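4-dehydrase (Streptomyces venezuelae, PDB 2PO3) is a PLP-dependent aminotransferase of the DegT/DnrJ/EryC1 family that takes part in desosamine biosynthesis and binds its TDP-sugar product as an external aldimine with the cofactor. Local coordinates at the interface of chains A and B. Sequence-based numbering; all coordinates share one arbitrary frame. Chains: chain A/B, 4-dehydrase.

Contacts 1, 3 and 4 cluster together, their C-alpha centres 11 to 15 Å apart, while contact 2 stands apart, its centre about 32 Å from contact 1 and about 22 and 24 Å from contacts 3 and 4. Contacts 1 and 3 share A:Thr240. Contacts 3 and 4, about 13 Å apart, are largely two-fold twins, and contact 2 pairs helix 31-44 with its own copy. Helix 76-87 and loop residues from 237-242 serve contacts 1, 3 and 4; helix 102-109 enters contacts 1 and 4. The centre of contact 4 is about 9 Å from A:Lys200, the predicted catalytic lysine, so dimerisation probably bears on the active site.

Contact 1: the interface of chains A and B. Residues chain A 81, 85, 110, 237, 239-240; chain B 105, 108-109.
The main-chain carbonyl B:Trp109 O takes a hydrogen bond from the imidazole nitrogen A:His85 NE2 at 2.8 Å. The bond is fairly straight, 151° at the hydrogen, and falls on a lone pair in the carbonyl plane. The same imidazole turns its CD2 edge onto one face of the B:Trp109 indole, the planes 65° apart, with A:His85 CD2 3.3 Å from B:Trp109 CE2. A:Thr240 covers the opposite face, its methyl CG2 3.9 Å from the centroid of the six-membered ring, so the indole is clamped between two groups of chain A. With CG anti to the backbone N (chi1 -164°), B:Trp109 sends its ring into this slot, where A:Gly239 CA and A:Ala237 CB meet the benzo rim. A:Ala237 CB also covers one face of the A:His85 ring, over its centre, while A:Ile110 CD1 lies on the other face toward the rim. At the pyrrole edge, B:Trp109 NE1 contacts a water at 2.9 Å that reaches the side-chain amide oxygen A:Gln81 OE1. Were B:Trp109 cut back to alanine, a gap would probably open between A:His85 and A:Thr240, and the water would lose its indole partner. B:Trp109 ends helix 102-109 and inserts between helix 76-87 and the loop carrying A:Ala237, A:Gly239 and A:Thr240.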
loop_
_atom_site.group_PDB
_atom_site.type_symbol
_atom_site.label_atom_id
_atom_site.label_comp_id
_atom_site.label_asym_id
_atom_site.label_seq_id
_atom_site.Cartn_x
_atom_site.Cartn_y
_atom_site.Cartn_z
ATOM N N GLN A 81 0.967 -7.705 -7.485
ATOM C CA GLN A 81 0.327 -8.727 -6.650
ATOM C C GLN A 81 -1.154 -8.899 -6.977
ATOM O O GLN A 81 -1.674 -10.032 -7.068
ATOM C CB GLN A 81 0.552 -8.406 -5.165
ATOM C CG GLN A 81 2.049 -8.599 -4.819
ATOM C CD GLN A 81 2.497 -7.831 -3.598
ATOM O OE1 GLN A 81 1.761 -6.994 -3.099
ATOM N NE2 GLN A 81 3.702 -8.078 -3.098
ATOM N N HIS A 85 -2.816 -12.391 -8.445
ATOM C CA HIS A 85 -3.963 -12.994 -7.761
ATOM C C HIS A 85 -5.219 -12.991 -8.586
ATOM O O HIS A 85 -5.879 -14.017 -8.651
ATOM C CB HIS A 85 -4.262 -12.473 -6.346
ATOM C CG HIS A 85 -3.408 -13.085 -5.275
ATOM N ND1 HIS A 85 -3.065 -14.430 -5.268
ATOM C CD2 HIS A 85 -2.845 -12.496 -4.169
ATOM C CE1 HIS A 85 -2.327 -14.611 -4.162
ATOM N NE2 HIS A 85 -2.167 -13.464 -3.471
ATOM N N ILE A 110 3.794 -13.016 -2.364
ATOM C CA ILE A 110 2.506 -13.703 -2.341
ATOM C C ILE A 110 2.631 -15.177 -2.670
ATOM O O ILE A 110 1.656 -15.785 -3.079
ATOM C CB ILE A 110 1.479 -13.062 -3.237
ATOM C CG1 ILE A 110 2.051 -12.873 -4.635
ATOM C CG2 ILE A 110 1.066 -11.710 -2.664
ATOM C CD1 ILE A 110 0.947 -12.661 -5.667
ATOM N N ALA A 237 -7.400 -16.172 -2.767
ATOM C CA ALA A 237 -6.466 -15.204 -2.162
ATOM C C ALA A 237 -7.114 -14.333 -1.091
ATOM O O ALA A 237 -6.416 -13.702 -0.254
ATOM C CB ALA A 237 -5.823 -14.276 -3.206
ATOM N N GLY A 239 -8.334 -11.325 -0.503
ATOM C CA GLY A 239 -8.277 -9.935 -0.939
ATOM C C GLY A 239 -7.300 -9.128 -0.101
ATOM O O GLY A 239 -6.673 -9.685 0.820
ATOM N N THR A 240 -7.166 -7.825 -0.429
ATOM C CA THR A 240 -6.258 -6.968 0.336
ATOM C C THR A 240 -6.676 -5.494 0.294
ATOM O O THR A 240 -7.764 -5.126 -0.130
ATOM C CB THR A 240 -4.800 -7.117 -0.197
ATOM O OG1 THR A 240 -3.866 -6.554 0.700
ATOM C CG2 THR A 240 -4.667 -6.461 -1.587
ATOM N N HIS B 105 -8.114 -11.967 5.528
ATOM C CA HIS B 105 -7.701 -11.679 4.152
ATOM C C HIS B 105 -6.255 -11.222 4.075
ATOM O O HIS B 105 -5.469 -11.607 3.209
ATOM C CB HIS B 105 -8.561 -10.543 3.561
ATOM C CG HIS B 105 -9.869 -11.046 3.044
ATOM N ND1 HIS B 105 -10.256 -12.358 3.236
ATOM C CD2 HIS B 105 -10.852 -10.398 2.355
ATOM C CE1 HIS B 105 -11.459 -12.502 2.685
ATOM N NE2 HIS B 105 -11.815 -11.341 2.149
ATOM N N ARG B 108 -4.518 -14.405 4.272
ATOM C CA ARG B 108 -4.786 -15.300 3.172
ATOM C C ARG B 108 -4.009 -14.895 1.945
ATOM O O ARG B 108 -3.430 -15.742 1.254
ATOM C CB ARG B 108 -6.265 -15.280 2.790
ATOM C CG ARG B 108 -6.563 -16.390 1.794
ATOM C CD ARG B 108 -6.713 -17.750 2.462
ATOM N NE ARG B 108 -5.505 -18.565 2.441
ATOM C CZ ARG B 108 -4.845 -18.817 1.339
ATOM N NH1 ARG B 108 -5.242 -18.313 0.187
ATOM N NH2 ARG B 108 -3.769 -19.582 1.383
ATOM N N TRP B 109 -4.049 -13.579 1.700
ATOM C CA TRP B 109 -3.390 -12.957 0.556
ATOM C C TRP B 109 -1.951 -13.399 0.392
ATOM O O TRP B 109 -1.482 -13.587 -0.733
ATOM C CB TRP B 109 -3.387 -11.436 0.683
ATOM C CG TRP B 109 -3.092 -10.661 -0.576
ATOM C CD1 TRP B 109 -1.983 -9.913 -0.808
ATOM C CD2 TRP B 109 -3.937 -10.471 -1.736
ATOM N NE1 TRP B 109 -2.066 -9.286 -2.040
ATOM C CE2 TRP B 109 -3.259 -9.610 -2.621
ATOM C CE3 TRP B 109 -5.197 -10.961 -2.123
ATOM C CZ2 TRP B 109 -3.813 -9.248 -3.857
ATOM C CZ3 TRP B 109 -5.752 -10.595 -3.338
ATOM C CH2 TRP B 109 -5.062 -9.741 -4.193
HETATM O O HOH W 1 -0.858 -6.713 -2.474
#

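Contact 2: the interface of chains A and B. Residues chain A 34-35, 38, 42; chain B 34-35, 38, 42.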
loop_
_atom_site.group_PDB
_atom_site.type_symbol
_atom_site.label_atom_id
_atom_site.label_comp_id
_atom_site.label_asym_id
_atom_site.label_seq_id
_atom_site.Cartn_x
_atom_site.Cartn_y
_atom_site.Cartn_z
ATOM N N LEU A 34 -2.406 21.546 -7.016
ATOM C CA LEU A 34 -2.452 20.459 -6.047
ATOM C C LEU A 34 -3.374 20.785 -4.866
ATOM O O LEU A 34 -4.228 19.982 -4.464
ATOM C CB LEU A 34 -1.061 20.170 -5.481
ATOM C CG LEU A 34 -1.190 19.132 -4.384
ATOM C CD1 LEU A 34 -1.675 17.799 -4.973
ATOM C CD2 LEU A 34 0.127 18.985 -3.636
ATOM N N TYR A 35 -3.182 21.979 -4.286
ATOM C CA TYR A 35 -3.998 22.384 -3.156
ATOM C C TYR A 35 -5.481 22.520 -3.439
ATOM O O TYR A 35 -6.332 22.135 -2.641
ATOM C CB TYR A 35 -3.404 23.510 -2.360
ATOM C CG TYR A 35 -2.094 23.173 -1.674
ATOM C CD1 TYR A 35 -1.869 21.969 -1.018
ATOM C CD2 TYR A 35 -1.056 24.099 -1.656
ATOM C CE1 TYR A 35 -0.683 21.719 -0.326
ATOM C CE2 TYR A 35 0.177 23.830 -1.065
ATOM C CZ TYR A 35 0.352 22.648 -0.338
ATOM O OH TYR A 35 1.575 22.369 0.242
ATOM N N LEU A 38 -6.721 19.231 -3.291
ATOM C CA LEU A 38 -6.782 18.789 -1.896
ATOM C C LEU A 38 -7.915 19.467 -1.131
ATOM O O LEU A 38 -8.594 18.852 -0.300
ATOM C CB LEU A 38 -5.494 19.089 -1.110
ATOM C CG LEU A 38 -4.270 18.395 -1.694
ATOM C CD1 LEU A 38 -3.069 18.581 -0.780
ATOM C CD2 LEU A 38 -4.595 16.921 -1.860
ATOM N N LEU A 42 -11.030 17.525 0.752
ATOM C CA LEU A 42 -11.185 17.736 2.168
ATOM C C LEU A 42 -12.612 18.226 2.435
ATOM O O LEU A 42 -13.310 17.767 3.353
ATOM C CB LEU A 42 -10.149 18.776 2.625
ATOM C CG LEU A 42 -8.720 18.247 2.783
ATOM C CD1 LEU A 42 -7.838 19.363 3.335
ATOM C CD2 LEU A 42 -8.693 17.059 3.746
ATOM N N LEU B 34 -2.104 21.354 8.394
ATOM C CA LEU B 34 -1.928 20.322 7.382
ATOM C C LEU B 34 -1.055 20.812 6.238
ATOM O O LEU B 34 -0.031 20.202 5.872
ATOM C CB LEU B 34 -3.272 19.818 6.829
ATOM C CG LEU B 34 -3.023 18.952 5.585
ATOM C CD1 LEU B 34 -2.236 17.688 5.952
ATOM C CD2 LEU B 34 -4.315 18.573 4.867
ATOM N N TYR B 35 -1.483 21.940 5.681
ATOM C CA TYR B 35 -0.801 22.569 4.576
ATOM C C TYR B 35 0.602 23.039 4.936
ATOM O O TYR B 35 1.541 23.098 4.130
ATOM C CB TYR B 35 -1.696 23.649 4.024
ATOM C CG TYR B 35 -2.851 23.033 3.279
ATOM C CD1 TYR B 35 -2.671 22.039 2.320
ATOM C CD2 TYR B 35 -4.154 23.467 3.502
ATOM C CE1 TYR B 35 -3.748 21.488 1.617
ATOM C CE2 TYR B 35 -5.236 22.933 2.798
ATOM C CZ TYR B 35 -5.047 21.931 1.849
ATOM O OH TYR B 35 -6.131 21.404 1.163
ATOM N N LEU B 38 2.568 19.774 4.419
ATOM C CA LEU B 38 2.699 19.462 3.012
ATOM C C LEU B 38 3.719 20.354 2.321
ATOM O O LEU B 38 4.542 19.933 1.525
ATOM C CB LEU B 38 1.361 19.744 2.322
ATOM C CG LEU B 38 0.356 18.676 2.648
ATOM C CD1 LEU B 38 -0.721 18.705 1.570
ATOM C CD2 LEU B 38 1.114 17.353 2.633
ATOM N N LEU B 42 6.995 19.354 0.247
ATOM C CA LEU B 42 7.190 19.666 -1.135
ATOM C C LEU B 42 8.465 20.423 -1.331
ATOM O O LEU B 42 9.225 20.095 -2.238
ATOM C CB LEU B 42 6.011 20.408 -1.754
ATOM C CG LEU B 42 4.800 19.511 -1.807
ATOM C CD1 LEU B 42 3.597 20.309 -2.257
ATOM C CD2 LEU B 42 5.049 18.418 -2.809
#
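A:Leu38 and B:Leu38 meet tip to tip through their CD1 methyls, a close-packed pair 3.3 Å apart at the middle of this two-fold patch. Beside them the phenol rings of A:Tyr35 and B:Tyr35 pass one another, each heading into the other chain. Their planes stand 70° apart in an edge-to-face pair, with A:Tyr35 CD1 3.3 Å from B:Tyr35 CE1. In both tyrosines CG lies anti to the carbonyl carbon (chi1 -64° in A:Tyr35), which swings the ring across the helix pair toward the partner's leucines. A:Tyr35 CE1 rests 3.6 Å from B:Leu38 CD1, and B:Leu38 CB lies at the edge of the A:Tyr35 ring, in its plane; A:Leu38 CD1 takes up a comparable edge position at B:Tyr35. Each Leu38 thus touches both its twin and the opposing phenol. Further out, A:Leu42 CD1 and B:Leu34 CD2 face each other tip to tip at 3.9 Å, and the reciprocal pair A:Leu34 and B:Leu42 closes the other end. The polar rim is made by the phenol hydroxyls: B:Tyr35 OH runs out over aliphatic carbon, 3.3 Å from A:Leu38 CB and 3.4 Å from A:Leu42 CD1, while A:Tyr35 OH passes over B:Leu38 in the same manner. All eight residues belong to helix 31-44, early in the sequence of each subunit; the two copies run antiparallel, so the patch is a helix-to-helix seam packed across the molecular two-fold.

Contact 3: the interface of chains A and B. Residues chain A 74, 227, 240-242; chain B 74-75, 77, 206.
A:Asn241 and B:Asn75 bring their amides face to face through different first torsions: A:Asn241 holds CG anti to the backbone N (chi1 -174°), whereas B:Asn75 tucks CG between its backbone N and carbonyl carbon (chi1 61°). The two side chains run antiparallel and stack with their planes 10° apart, the two CG atoms 3.5 Å from one another. From this position B:Asn75 ND2 gives a hydrogen bond to the main-chain carbonyl A:Asn241 O at 2.8 Å. The donor stands well above the carbonyl plane, away from the lone pairs. A:Asn241 ND2 makes a weak hydrogen bond, 3.3 Å, to the carboxylate oxygen B:Glu206 OE1, with amide and carboxylate planes steeply inclined. A serine in place of B:Asn75 would probably cost A:Asn241 O this donor and leave the A:Asn241 amide freer to turn, its stacked mate gone. B:Thr77, near the start of helix 76-87, packs its CB 3.6 Å from A:Asn241 CB. Its hydroxyl OG1 lies in the ring plane at the edge of A:Phe227, 3.2 Å from CE2, and its methyl CG2 comes 3.5 Å from A:Thr240 OG1. The thiols A:Cys74 SG and B:Cys74 SG are 4.3 Å apart, too far for a disulfide. The patch probably steadies the loop holding A:Thr240 to A:Ala242 against chain B; because A:Phe227 and A:Asn241 also line the pocket of the PLP–sugar adduct, it is likely to help shape a ligand site built from both chains.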
loop_
_atom_site.group_PDB
_atom_site.type_symbol
_atom_site.label_atom_id
_atom_site.label_comp_id
_atom_site.label_asym_id
_atom_site.label_seq_id
_atom_site.Cartn_x
_atom_site.Cartn_y
_atom_site.Cartn_z
ATOM N N CYS A 74 -1.978 1.798 -4.337
ATOM C CA CYS A 74 -1.102 2.450 -3.386
ATOM C C CYS A 74 0.353 2.506 -3.868
ATOM O O CYS A 74 1.099 3.440 -3.542
ATOM C CB CYS A 74 -1.344 1.889 -1.956
ATOM S SG CYS A 74 -1.023 0.111 -1.934
ATOM N N PHE A 227 -10.584 -5.565 -0.290
ATOM C CA PHE A 227 -10.967 -6.670 0.566
ATOM C C PHE A 227 -11.714 -7.803 -0.093
ATOM O O PHE A 227 -12.219 -8.669 0.608
ATOM C CB PHE A 227 -11.653 -6.107 1.828
ATOM C CG PHE A 227 -10.771 -5.057 2.489
ATOM C CD1 PHE A 227 -11.048 -3.691 2.390
ATOM C CD2 PHE A 227 -9.637 -5.441 3.211
ATOM C CE1 PHE A 227 -10.217 -2.742 2.998
ATOM C CE2 PHE A 227 -8.805 -4.501 3.824
ATOM C CZ PHE A 227 -9.090 -3.141 3.717
ATOM N N THR A 240 -7.166 -7.825 -0.429
ATOM C CA THR A 240 -6.258 -6.968 0.336
ATOM C C THR A 240 -6.676 -5.494 0.294
ATOM O O THR A 240 -7.764 -5.126 -0.130
ATOM C CB THR A 240 -4.800 -7.117 -0.197
ATOM O OG1 THR A 240 -3.866 -6.554 0.700
ATOM C CG2 THR A 240 -4.667 -6.461 -1.587
ATOM N N ASN A 241 -5.775 -4.624 0.745
ATOM C CA ASN A 241 -5.981 -3.195 0.718
ATOM C C ASN A 241 -4.859 -2.637 -0.148
ATOM O O ASN A 241 -3.702 -2.627 0.289
ATOM C CB ASN A 241 -5.884 -2.518 2.105
ATOM C CG ASN A 241 -6.261 -1.045 2.037
ATOM O OD1 ASN A 241 -6.608 -0.513 0.970
ATOM N ND2 ASN A 241 -6.338 -0.410 3.199
ATOM N N ALA A 242 -5.180 -2.179 -1.356
ATOM C CA ALA A 242 -4.158 -1.598 -2.236
ATOM C C ALA A 242 -4.725 -0.350 -2.866
ATOM O O ALA A 242 -4.388 0.042 -3.984
ATOM C CB ALA A 242 -3.761 -2.598 -3.316
ATOM N N CYS B 74 1.523 1.918 4.415
ATOM C CA CYS B 74 0.554 2.426 3.479
ATOM C C CYS B 74 -0.871 2.136 3.922
ATOM O O CYS B 74 -1.822 2.796 3.493
ATOM C CB CYS B 74 0.863 2.000 2.016
ATOM S SG CYS B 74 0.861 0.197 1.878
ATOM N N ASN B 75 -1.024 1.146 4.789
ATOM C CA ASN B 75 -2.317 0.749 5.326
ATOM C C ASN B 75 -2.125 -0.306 6.407
ATOM O O ASN B 75 -1.014 -0.801 6.539
ATOM C CB ASN B 75 -3.359 0.386 4.256
ATOM C CG ASN B 75 -3.029 -0.777 3.335
ATOM O OD1 ASN B 75 -2.846 -1.928 3.762
ATOM N ND2 ASN B 75 -3.078 -0.478 2.039
ATOM N N THR B 77 -3.748 -3.300 6.636
ATOM C CA THR B 77 -3.736 -4.616 5.967
ATOM C C THR B 77 -2.295 -4.999 5.587
ATOM O O THR B 77 -1.780 -6.070 5.939
ATOM C CB THR B 77 -4.670 -4.578 4.749
ATOM O OG1 THR B 77 -5.944 -4.211 5.234
ATOM C CG2 THR B 77 -4.732 -5.959 4.089
ATOM N N GLU B 206 -4.864 7.216 4.169
ATOM C CA GLU B 206 -4.756 5.753 4.141
ATOM C C GLU B 206 -3.488 5.515 4.876
ATOM O O GLU B 206 -2.530 6.239 4.614
ATOM C CB GLU B 206 -4.597 5.145 2.728
ATOM C CG GLU B 206 -5.921 5.045 1.922
ATOM C CD GLU B 206 -6.691 3.785 2.197
ATOM O OE1 GLU B 206 -6.276 2.885 2.891
ATOM O OE2 GLU B 206 -7.858 3.747 1.609
#

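Contact 4: the interface of chains A and B. Residues chain A 75, 77, 100, 102, 206; chain B 227, 240-242.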
loop_
_atom_site.group_PDB
_atom_site.type_symbol
_atom_site.label_atom_id
_atom_site.label_comp_id
_atom_site.label_asym_id
_atom_site.label_seq_id
_atom_site.Cartn_x
_atom_site.Cartn_y
_atom_site.Cartn_z
ATOM N N ASN A 75 0.748 1.509 -4.672
ATOM C CA ASN A 75 2.097 1.465 -5.256
ATOM C C ASN A 75 2.142 0.409 -6.355
ATOM O O ASN A 75 1.244 -0.416 -6.433
ATOM C CB ASN A 75 3.211 1.383 -4.234
ATOM C CG ASN A 75 3.013 0.159 -3.400
ATOM O OD1 ASN A 75 2.851 -0.943 -3.928
ATOM N ND2 ASN A 75 3.006 0.357 -2.103
ATOM N N THR A 77 4.117 -2.129 -6.805
ATOM C CA THR A 77 4.387 -3.471 -6.347
ATOM C C THR A 77 3.046 -4.140 -6.023
ATOM O O THR A 77 2.786 -5.271 -6.436
ATOM C CB THR A 77 5.373 -3.426 -5.153
ATOM O OG1 THR A 77 6.558 -2.805 -5.599
ATOM C CG2 THR A 77 5.747 -4.830 -4.676
ATOM N N PHE A 100 14.433 -4.065 -11.426
ATOM C CA PHE A 100 14.424 -3.644 -10.054
ATOM C C PHE A 100 13.873 -4.807 -9.239
ATOM O O PHE A 100 12.995 -5.580 -9.704
ATOM C CB PHE A 100 13.532 -2.413 -9.898
ATOM C CG PHE A 100 13.505 -1.843 -8.506
ATOM C CD1 PHE A 100 14.671 -1.363 -7.913
ATOM C CD2 PHE A 100 12.301 -1.767 -7.800
ATOM C CE1 PHE A 100 14.662 -0.770 -6.648
ATOM C CE2 PHE A 100 12.274 -1.201 -6.527
ATOM C CZ PHE A 100 13.451 -0.716 -5.954
ATOM N N ALA A 102 11.733 -5.130 -7.119
ATOM C CA ALA A 102 10.297 -5.310 -6.982
ATOM C C ALA A 102 9.691 -6.316 -7.950
ATOM O O ALA A 102 8.726 -6.956 -7.569
ATOM C CB ALA A 102 9.559 -4.001 -7.170
ATOM N N GLU A 206 3.216 8.167 -3.717
ATOM C CA GLU A 206 3.337 6.728 -3.785
ATOM C C GLU A 206 2.119 6.254 -4.525
ATOM O O GLU A 206 0.999 6.661 -4.189
ATOM C CB GLU A 206 3.316 6.045 -2.389
ATOM C CG GLU A 206 4.651 6.032 -1.600
ATOM C CD GLU A 206 5.621 4.930 -1.993
ATOM O OE1 GLU A 206 5.337 3.937 -2.669
ATOM O OE2 GLU A 206 6.827 5.169 -1.538
ATOM N N PHE B 227 11.242 -3.387 0.002
ATOM C CA PHE B 227 11.808 -4.416 -0.859
ATOM C C PHE B 227 12.893 -5.287 -0.258
ATOM O O PHE B 227 13.678 -5.829 -1.020
ATOM C CB PHE B 227 12.326 -3.790 -2.158
ATOM C CG PHE B 227 11.317 -2.840 -2.755
ATOM C CD1 PHE B 227 11.490 -1.455 -2.670
ATOM C CD2 PHE B 227 10.171 -3.308 -3.406
ATOM C CE1 PHE B 227 10.566 -0.550 -3.209
ATOM C CE2 PHE B 227 9.236 -2.413 -3.941
ATOM C CZ PHE B 227 9.426 -1.030 -3.854
ATOM N N THR B 240 8.509 -6.316 -0.096
ATOM C CA THR B 240 7.412 -5.685 -0.812
ATOM C C THR B 240 7.529 -4.166 -0.633
ATOM O O THR B 240 8.534 -3.653 -0.166
ATOM C CB THR B 240 6.054 -6.129 -0.238
ATOM O OG1 THR B 240 5.025 -5.737 -1.128
ATOM C CG2 THR B 240 5.784 -5.534 1.163
ATOM N N ASN B 241 6.490 -3.434 -0.994
ATOM C CA ASN B 241 6.514 -2.002 -0.803
ATOM C C ASN B 241 5.302 -1.682 0.054
ATOM O O ASN B 241 4.179 -1.818 -0.389
ATOM C CB ASN B 241 6.404 -1.203 -2.126
ATOM C CG ASN B 241 6.392 0.329 -1.986
ATOM O OD1 ASN B 241 6.433 0.887 -0.882
ATOM N ND2 ASN B 241 6.375 1.045 -3.115
ATOM N N ALA B 242 5.473 -1.280 1.279
ATOM C CA ALA B 242 4.306 -0.926 2.038
ATOM C C ALA B 242 4.589 0.433 2.733
ATOM O O ALA B 242 4.071 0.777 3.809
ATOM C CB ALA B 242 3.979 -1.971 3.064
#
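In this DegT/DnrJ/EryC1-family aminotransferase, A:Thr77, B:Asn241 and B:Phe227 carry much of the contact near the active site. B:Asn241 reaches into chain A and is held through both side chain and main chain. Its amide nitrogen ND2 donates to the carboxylate oxygen A:Glu206 OE1 at 3.1 Å, entering on the syn side and slightly out of the carboxylate plane. Its main-chain oxygen O accepts from A:Asn75 ND2 at 3.0 Å, the donor lying above the carbonyl plane. The two amides stack 9° apart, A:Asn75 covering one face of B:Asn241, and the bond to A:Glu206 helps fix the amide's rotation. A:Thr77 packs against B:Asn241, A:Thr77 CB to B:Asn241 CB at 3.9 Å, and turns its hydroxyl OG1 to the edge of the B:Phe227 ring in the ring plane. B:Phe227 is packed from other directions too. A:Phe100 presents its edge to one face, planes 75° apart, with A:Phe100 CE2 over the ring centre and 3.8 Å from B:Phe227 CE1. A:Phe100 holds CG opposite its backbone N (chi1 -177°), which extends the ring toward B:Phe227. The methyl A:Ala102 CB, at the start of helix 102-109, rests at the rim 3.6 Å from B:Phe227 CE2, while B:Thr240 O lies over the other face from within chain B.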